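Local coordinates for leucine-rich-repeat protein (Methanosarcina barkeri, PDB 4WNR) that binds GDP and magnesium through its Roc G-protein domain and, as part of the full-length protein, may phosphorylate serine and threonine residues, at residues 40-45 with 200-205; 78-83 with 91-96; 213-218 with 254-259. One frame throughout, in Å; residues are numbered along the deposited sequence.

Overall arrangement
The three contacts run from the Roc G-domain into the COR region. Contacts 1 and 2 share one mixed sheet, in which strands 36-47 and 88-96 are parallel neighbours; their centres are about 12 Å apart. Contact 2 is nested inside the long loop closed by contact 1. Contact 3 follows both along the chain and joins helix 209-220 to the end of helix 243-256. Its centre lies about 14 Å from the centre of each other contact. Glu41 of contact 1 forms a salt bridge with Lys215 of contact 3, and Asn93 ND2 of contact 2 probably hydrogen-bonds to Leu256 O. The nucleotide-binding domain and the COR region thus meet directly through these residues.

Contact 1: 40-45 with 200-205; sequences NEVKVL and VEHMQI
The middle of strand 36-47 in the Roc sheet, around Asn40 to Val42, meets His202 and Met203 of the loop that leads from helix 186-198 into strand 206-208. His202 makes the polar link. His202 NE2 donates to the backbone O of Glu41 at 2.5 Å, in a bent bond with an N-H...O angle of 130°. The short distance carries no weight at this resolution. The donor lies in the carbonyl plane, but the oxygen is tilted about 30° out of the imidazole plane. His202 CE1 reaches Val42 CG1 at 4.1 Å.

Met203 is bent at chi2 (68°), which places its sulfur by the strand. Met203 SD lies 3.4 Å from Val42 CG2, and the two side chains cross at about a right angle. Met203 CE continues to the Asn40 backbone, 3.6 Å from Asn40 CA. The same Val42 CG2 meets Val200 CG2 at 3.7 Å, tip to tip, so one methyl branch packs against two loop residues. Asn40 ND2 approaches Met203 O, but the angle is poor for a hydrogen bond.

Glu41 CB points away from the loop; its OE2 forms a salt bridge with Lys215 of helix 209-220. Leu256 touches both Glu41 and His202, which brings the COR region close to this joint. Strand 36-47 also pairs with strand 88-96, through Asn40, Val42 and Val44. A carbonyl oxygen can only accept, so the His202 bond implies a proton on NE2. This bond and the apolar packing on Val42 together hold the loop to the strand.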
# COMPACT_ATOMS: atom_id res chain seq x y z
N ASN A 40 2.21 -15.30 9.77
CA ASN A 40 2.90 -15.60 8.51
C ASN A 40 2.33 -14.86 7.29
O ASN A 40 2.08 -15.46 6.24
CB ASN A 40 2.93 -17.11 8.24
CG ASN A 40 3.55 -17.90 9.38
OD1 ASN A 40 3.09 -19.00 9.70
ND2 ASN A 40 4.61 -17.36 9.99
N GLU A 41 2.11 -13.56 7.45
CA GLU A 41 1.66 -12.70 6.35
C GLU A 41 2.44 -11.39 6.33
O GLU A 41 2.73 -10.81 7.38
CB GLU A 41 0.16 -12.39 6.44
CG GLU A 41 -0.70 -13.21 5.49
CD GLU A 41 -2.06 -12.59 5.23
OE1 GLU A 41 -2.24 -11.39 5.50
OE2 GLU A 41 -2.95 -13.31 4.72
N VAL A 42 2.79 -10.94 5.13
CA VAL A 42 3.52 -9.68 4.93
C VAL A 42 2.98 -8.96 3.71
O VAL A 42 2.66 -9.60 2.70
CB VAL A 42 5.03 -9.92 4.71
CG1 VAL A 42 5.80 -8.61 4.86
CG2 VAL A 42 5.58 -10.96 5.67
N LYS A 43 2.89 -7.64 3.80
CA LYS A 43 2.58 -6.81 2.64
C LYS A 43 3.88 -6.40 1.97
O LYS A 43 4.78 -5.86 2.62
CB LYS A 43 1.78 -5.57 3.05
CG LYS A 43 1.29 -4.74 1.87
CD LYS A 43 0.23 -3.73 2.27
CE LYS A 43 0.82 -2.57 3.05
NZ LYS A 43 -0.21 -1.58 3.46
N VAL A 44 3.99 -6.67 0.67
CA VAL A 44 5.17 -6.28 -0.11
C VAL A 44 4.79 -5.13 -1.03
O VAL A 44 3.86 -5.24 -1.83
CB VAL A 44 5.73 -7.47 -0.93
CG1 VAL A 44 6.91 -7.03 -1.78
CG2 VAL A 44 6.15 -8.59 -0.00
N LEU A 45 5.53 -4.03 -0.92
CA LEU A 45 5.22 -2.80 -1.65
C LEU A 45 6.22 -2.53 -2.76
O LEU A 45 7.38 -2.21 -2.50
CB LEU A 45 5.19 -1.62 -0.67
CG LEU A 45 4.06 -1.65 0.36
CD1 LEU A 45 4.43 -0.87 1.61
CD2 LEU A 45 2.76 -1.14 -0.24
N VAL A 200 11.26 -11.09 8.74
CA VAL A 200 10.52 -9.90 9.19
C VAL A 200 10.01 -10.11 10.62
O VAL A 200 9.69 -11.24 11.01
CB VAL A 200 9.35 -9.52 8.26
CG1 VAL A 200 9.85 -9.23 6.85
CG2 VAL A 200 8.27 -10.60 8.23
N GLU A 201 9.95 -9.03 11.39
CA GLU A 201 9.69 -9.11 12.84
C GLU A 201 8.36 -9.75 13.21
O GLU A 201 8.28 -10.49 14.19
CB GLU A 201 9.80 -7.72 13.48
CG GLU A 201 11.21 -7.16 13.51
CD GLU A 201 11.40 -6.08 14.56
OE1 GLU A 201 11.87 -4.98 14.20
OE2 GLU A 201 11.07 -6.32 15.74
N HIS A 202 7.31 -9.48 12.43
CA HIS A 202 5.97 -9.99 12.74
C HIS A 202 5.65 -11.34 12.09
O HIS A 202 4.50 -11.77 12.05
CB HIS A 202 4.90 -8.94 12.38
CG HIS A 202 4.57 -8.88 10.92
ND1 HIS A 202 5.37 -8.23 10.00
CD2 HIS A 202 3.52 -9.37 10.22
CE1 HIS A 202 4.84 -8.34 8.80
NE2 HIS A 202 3.71 -9.02 8.90
N MET A 203 6.69 -12.02 11.59
CA MET A 203 6.53 -13.37 11.05
C MET A 203 6.45 -14.39 12.19
O MET A 203 5.72 -15.38 12.11
CB MET A 203 7.71 -13.72 10.13
CG MET A 203 7.31 -14.54 8.91
SD MET A 203 6.29 -13.58 7.78
CE MET A 203 5.84 -14.83 6.58
N GLN A 204 7.21 -14.14 13.26
CA GLN A 204 7.22 -14.99 14.44
C GLN A 204 6.03 -14.74 15.37
O GLN A 204 5.72 -15.58 16.22
CB GLN A 204 8.53 -14.79 15.23
CG GLN A 204 9.79 -15.11 14.43
CD GLN A 204 9.87 -16.58 14.04
OE1 GLN A 204 9.76 -17.47 14.88
NE2 GLN A 204 10.09 -16.84 12.75
N ILE A 205 5.37 -13.59 15.21
CA ILE A 205 4.20 -13.24 16.03
C ILE A 205 3.03 -14.17 15.70
O ILE A 205 2.82 -14.54 14.54
CB ILE A 205 3.79 -11.76 15.84
CG1 ILE A 205 4.89 -10.84 16.39
CG2 ILE A 205 2.47 -11.47 16.54
CD1 ILE A 205 4.68 -9.36 16.13

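Contact 2: 78-83 with 91-96; sequences IKKWGF and KVNFWD
The Trp95 indole has Ile78 CD1 over one face, 3.6 Å from the centroid of the six-membered ring and 16° off its normal. This is a CH-pi contact. Asn93 O lies in plane at the indole edge. The Phe94 ring has Val92 CG1 above one face, toward the rim, and Trp81 CG in plane at its edge. Trp81 CE3 comes 3.4 Å from Phe94 CE2. The two side chains lie side by side, pointing the same way, and their rings meet obliquely, with planes at 39°. With CG anti to the backbone N (chi1 -175°), Trp81 CG is set beside Phe94 CE2. Val92 CG2 sits at the edge of Phe83, 4.1 Å from CE1.

Strands 77-85 and 88-96 form an antiparallel beta hairpin in the Roc G-domain. Trp81 and Val92 are a hydrogen-bonded pair: Trp81 N to Val92 O is 2.7 Å, and Val92 N to Trp81 O is 2.6 Å. Lys79 and Phe94 are the next such pair. Phe94 N donates to Lys79 O at 2.9 Å, while the return bond from Lys79 N to Phe94 O is weak.

Trp81, Val92 and Phe94 share one sheet face, where Leu58 and Leu62 of helix 54-62 and Leu197 of helix 186-198 pack. Ile78, Lys80, Asn93 and Trp95 are on the other. There Lys80 CE passes 3.2 Å from Asn93 OD1, and Asn93 ND2 bonds to Leu256 O. Asp96 OD2 is hydrogen-bonded to Thr55, a magnesium-binding residue.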
# COMPACT_ATOMS: atom_id res chain seq x y z
N ILE A 78 -3.28 -5.70 -6.70
CA ILE A 78 -2.84 -6.47 -5.53
C ILE A 78 -2.87 -7.97 -5.85
O ILE A 78 -3.94 -8.56 -5.95
CB ILE A 78 -3.72 -6.19 -4.29
CG1 ILE A 78 -3.65 -4.70 -3.93
CG2 ILE A 78 -3.27 -7.03 -3.11
CD1 ILE A 78 -4.75 -4.24 -2.99
N LYS A 79 -1.68 -8.56 -5.99
CA LYS A 79 -1.54 -10.00 -6.24
C LYS A 79 -1.19 -10.73 -4.95
O LYS A 79 -0.27 -10.33 -4.23
CB LYS A 79 -0.47 -10.28 -7.30
CG LYS A 79 -0.99 -10.44 -8.71
CD LYS A 79 -1.27 -9.10 -9.38
CE LYS A 79 -1.74 -9.28 -10.81
NZ LYS A 79 -1.70 -8.02 -11.61
N LYS A 80 -1.92 -11.81 -4.67
CA LYS A 80 -1.68 -12.63 -3.48
C LYS A 80 -0.80 -13.82 -3.84
O LYS A 80 -1.18 -14.64 -4.68
CB LYS A 80 -3.01 -13.10 -2.88
CG LYS A 80 -4.05 -12.00 -2.75
CD LYS A 80 -5.11 -12.31 -1.70
CE LYS A 80 -4.62 -11.99 -0.30
NZ LYS A 80 -5.69 -12.16 0.72
N TRP A 81 0.36 -13.90 -3.21
CA TRP A 81 1.36 -14.92 -3.51
C TRP A 81 1.70 -15.72 -2.25
O TRP A 81 1.48 -15.25 -1.13
CB TRP A 81 2.62 -14.25 -4.06
CG TRP A 81 3.70 -15.20 -4.52
CD1 TRP A 81 3.58 -16.17 -5.48
CD2 TRP A 81 5.05 -15.25 -4.06
NE1 TRP A 81 4.78 -16.82 -5.64
CE2 TRP A 81 5.70 -16.28 -4.78
CE3 TRP A 81 5.78 -14.53 -3.11
CZ2 TRP A 81 7.04 -16.60 -4.58
CZ3 TRP A 81 7.12 -14.85 -2.91
CH2 TRP A 81 7.73 -15.87 -3.64
N GLY A 82 2.22 -16.93 -2.43
CA GLY A 82 2.64 -17.76 -1.30
C GLY A 82 3.69 -18.79 -1.67
O GLY A 82 3.81 -19.19 -2.82
N PHE A 83 4.45 -19.21 -0.66
CA PHE A 83 5.44 -20.28 -0.81
C PHE A 83 5.60 -21.03 0.51
O PHE A 83 5.32 -20.48 1.58
CB PHE A 83 6.79 -19.72 -1.27
CG PHE A 83 7.42 -18.75 -0.30
CD1 PHE A 83 7.06 -17.41 -0.31
CD2 PHE A 83 8.38 -19.18 0.60
CE1 PHE A 83 7.65 -16.52 0.58
CE2 PHE A 83 8.97 -18.30 1.49
CZ PHE A 83 8.60 -16.96 1.48
N LYS A 91 2.58 -16.50 3.33
CA LYS A 91 1.58 -15.77 2.54
C LYS A 91 2.05 -14.34 2.30
O LYS A 91 2.44 -13.64 3.23
CB LYS A 91 0.23 -15.79 3.26
CG LYS A 91 -0.41 -17.17 3.33
CD LYS A 91 -1.26 -17.35 4.58
CE LYS A 91 -2.59 -16.62 4.48
NZ LYS A 91 -3.59 -17.36 3.67
N VAL A 92 2.02 -13.91 1.04
CA VAL A 92 2.55 -12.61 0.64
C VAL A 92 1.51 -11.81 -0.14
O VAL A 92 0.84 -12.35 -1.03
CB VAL A 92 3.82 -12.76 -0.23
CG1 VAL A 92 4.37 -11.40 -0.63
CG2 VAL A 92 4.88 -13.56 0.52
N ASN A 93 1.39 -10.53 0.18
CA ASN A 93 0.49 -9.61 -0.52
C ASN A 93 1.28 -8.54 -1.27
O ASN A 93 1.76 -7.58 -0.68
CB ASN A 93 -0.47 -8.96 0.48
CG ASN A 93 -1.32 -9.97 1.22
OD1 ASN A 93 -1.76 -10.97 0.65
ND2 ASN A 93 -1.58 -9.71 2.50
N PHE A 94 1.43 -8.73 -2.58
CA PHE A 94 2.14 -7.77 -3.43
C PHE A 94 1.23 -6.61 -3.79
O PHE A 94 0.14 -6.81 -4.33
CB PHE A 94 2.65 -8.44 -4.71
CG PHE A 94 3.85 -9.32 -4.51
CD1 PHE A 94 5.09 -8.77 -4.24
CD2 PHE A 94 3.74 -10.70 -4.61
CE1 PHE A 94 6.20 -9.58 -4.06
CE2 PHE A 94 4.84 -11.51 -4.44
CZ PHE A 94 6.08 -10.95 -4.16
N TRP A 95 1.69 -5.39 -3.51
CA TRP A 95 0.98 -4.17 -3.88
C TRP A 95 1.71 -3.45 -5.01
O TRP A 95 2.87 -3.07 -4.87
CB TRP A 95 0.85 -3.24 -2.67
CG TRP A 95 -0.28 -3.60 -1.76
CD1 TRP A 95 -0.44 -4.77 -1.08
CD2 TRP A 95 -1.41 -2.79 -1.43
NE1 TRP A 95 -1.60 -4.74 -0.34
CE2 TRP A 95 -2.22 -3.53 -0.54
CE3 TRP A 95 -1.82 -1.50 -1.80
CZ2 TRP A 95 -3.41 -3.04 -0.01
CZ3 TRP A 95 -3.01 -1.01 -1.27
CH2 TRP A 95 -3.79 -1.77 -0.39
N ASP A 96 1.02 -3.29 -6.13
CA ASP A 96 1.58 -2.65 -7.33
C ASP A 96 0.85 -1.35 -7.63
O ASP A 96 -0.36 -1.35 -7.89
CB ASP A 96 1.49 -3.62 -8.52
CG ASP A 96 2.47 -3.28 -9.62
OD1 ASP A 96 3.59 -2.81 -9.32
OD2 ASP A 96 2.12 -3.49 -10.81

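Contact 3: 213-218 with 254-259; sequences EVKTKL and NDLGVI
Val258 turns its two methyl groups to different residues of segment 213-218 of helix 209-220. CG1 is anti to the backbone N (chi1 179°) and lies 4.0 Å from Leu218 CB. CG2 is anti to the carbonyl carbon and meets Lys215 CG at 4.2 Å. The Lys215 and Val258 side chains cross at about a right angle.

Lys215 is extended through its first three torsions, which carries its aliphatic part along to Leu256: Lys215 CE lies 4.3 Å from Leu256 CD1. The bend at chi4 (-74°) sets the position of NZ alone. NZ forms a salt bridge with Glu219, and Glu41 is its second partner. Leu218 CD1 reaches Ile259 CG2 at 4.5 Å. The four closest approaches are all between carbon atoms. Leu253 packs on Lys215, Leu218 and Val258 and extends the same apolar patch.

Gly257 has positive phi (90°) and ends helix 243-256. Gly257 N bonds to Asn254 O at 3.2 Å, and Val258 N bonds to Leu253 O. This is a Schellman motif with Gly257 as C-prime residue, and it delivers Val258 to helix 209-220 in the COR region.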
# COMPACT_ATOMS: atom_id res chain seq x y z
N GLU A 213 -10.51 -15.04 12.21
CA GLU A 213 -11.91 -15.03 11.79
C GLU A 213 -12.38 -13.61 11.44
O GLU A 213 -13.11 -13.42 10.47
CB GLU A 213 -12.81 -15.64 12.87
CG GLU A 213 -12.62 -17.14 13.06
CD GLU A 213 -13.13 -17.96 11.88
OE1 GLU A 213 -14.28 -17.72 11.43
OE2 GLU A 213 -12.39 -18.84 11.40
N VAL A 214 -11.95 -12.63 12.24
CA VAL A 214 -12.21 -11.22 11.93
C VAL A 214 -11.52 -10.83 10.62
O VAL A 214 -12.10 -10.14 9.79
CB VAL A 214 -11.72 -10.29 13.07
CG1 VAL A 214 -11.77 -8.83 12.65
CG2 VAL A 214 -12.57 -10.50 14.32
N LYS A 215 -10.28 -11.29 10.45
CA LYS A 215 -9.50 -11.00 9.25
C LYS A 215 -10.17 -11.56 8.00
O LYS A 215 -10.40 -10.82 7.04
CB LYS A 215 -8.08 -11.58 9.40
CG LYS A 215 -7.18 -11.36 8.19
CD LYS A 215 -5.76 -11.84 8.47
CE LYS A 215 -4.96 -12.00 7.19
NZ LYS A 215 -5.36 -13.19 6.40
N THR A 216 -10.48 -12.85 8.02
CA THR A 216 -11.09 -13.52 6.86
C THR A 216 -12.50 -13.01 6.55
O THR A 216 -12.93 -13.03 5.40
CB THR A 216 -11.15 -15.05 7.06
OG1 THR A 216 -11.75 -15.35 8.33
CG2 THR A 216 -9.75 -15.65 7.01
N LYS A 217 -13.21 -12.55 7.58
CA LYS A 217 -14.52 -11.93 7.42
C LYS A 217 -14.41 -10.65 6.59
O LYS A 217 -15.18 -10.44 5.65
CB LYS A 217 -15.15 -11.63 8.78
CG LYS A 217 -16.59 -11.16 8.75
CD LYS A 217 -17.56 -12.26 8.34
CE LYS A 217 -18.99 -11.91 8.71
NZ LYS A 217 -19.46 -10.63 8.11
N LEU A 218 -13.44 -9.81 6.94
CA LEU A 218 -13.18 -8.55 6.25
C LEU A 218 -12.73 -8.75 4.80
O LEU A 218 -13.09 -7.97 3.92
CB LEU A 218 -12.14 -7.72 7.00
CG LEU A 218 -12.57 -7.18 8.37
CD1 LEU A 218 -11.36 -6.79 9.21
CD2 LEU A 218 -13.51 -5.99 8.21
N ASN A 254 -4.15 -3.09 9.03
CA ASN A 254 -3.71 -1.97 8.21
C ASN A 254 -2.36 -2.27 7.55
O ASN A 254 -2.18 -2.06 6.35
CB ASN A 254 -3.60 -0.69 9.05
CG ASN A 254 -3.24 0.52 8.22
OD1 ASN A 254 -3.83 0.77 7.17
ND2 ASN A 254 -2.26 1.29 8.69
N ASP A 255 -1.42 -2.77 8.35
CA ASP A 255 -0.08 -3.12 7.87
C ASP A 255 -0.09 -4.31 6.91
O ASP A 255 0.72 -4.38 5.99
CB ASP A 255 0.85 -3.39 9.05
CG ASP A 255 1.06 -2.17 9.93
OD1 ASP A 255 0.39 -1.15 9.70
OD2 ASP A 255 1.90 -2.24 10.86
N LEU A 256 -1.01 -5.25 7.14
CA LEU A 256 -1.16 -6.42 6.26
C LEU A 256 -1.84 -6.07 4.94
O LEU A 256 -1.74 -6.82 3.98
CB LEU A 256 -1.96 -7.52 6.97
CG LEU A 256 -1.29 -8.18 8.18
CD1 LEU A 256 -2.26 -9.12 8.87
CD2 LEU A 256 -0.02 -8.91 7.78
N GLY A 257 -2.55 -4.94 4.91
CA GLY A 257 -3.23 -4.48 3.71
C GLY A 257 -4.65 -4.99 3.57
O GLY A 257 -5.25 -4.89 2.49
N VAL A 258 -5.20 -5.53 4.65
CA VAL A 258 -6.59 -6.00 4.67
C VAL A 258 -7.53 -4.79 4.67
O VAL A 258 -8.55 -4.79 3.98
CB VAL A 258 -6.89 -6.88 5.90
CG1 VAL A 258 -8.34 -7.34 5.90
CG2 VAL A 258 -5.96 -8.09 5.92
N ILE A 259 -7.16 -3.78 5.45
CA ILE A 259 -7.86 -2.49 5.46
C ILE A 259 -6.86 -1.36 5.27
O ILE A 259 -5.65 -1.57 5.33
CB ILE A 259 -8.63 -2.27 6.77
CG1 ILE A 259 -7.68 -2.27 7.98
CG2 ILE A 259 -9.72 -3.33 6.93
CD1 ILE A 259 -8.33 -1.87 9.29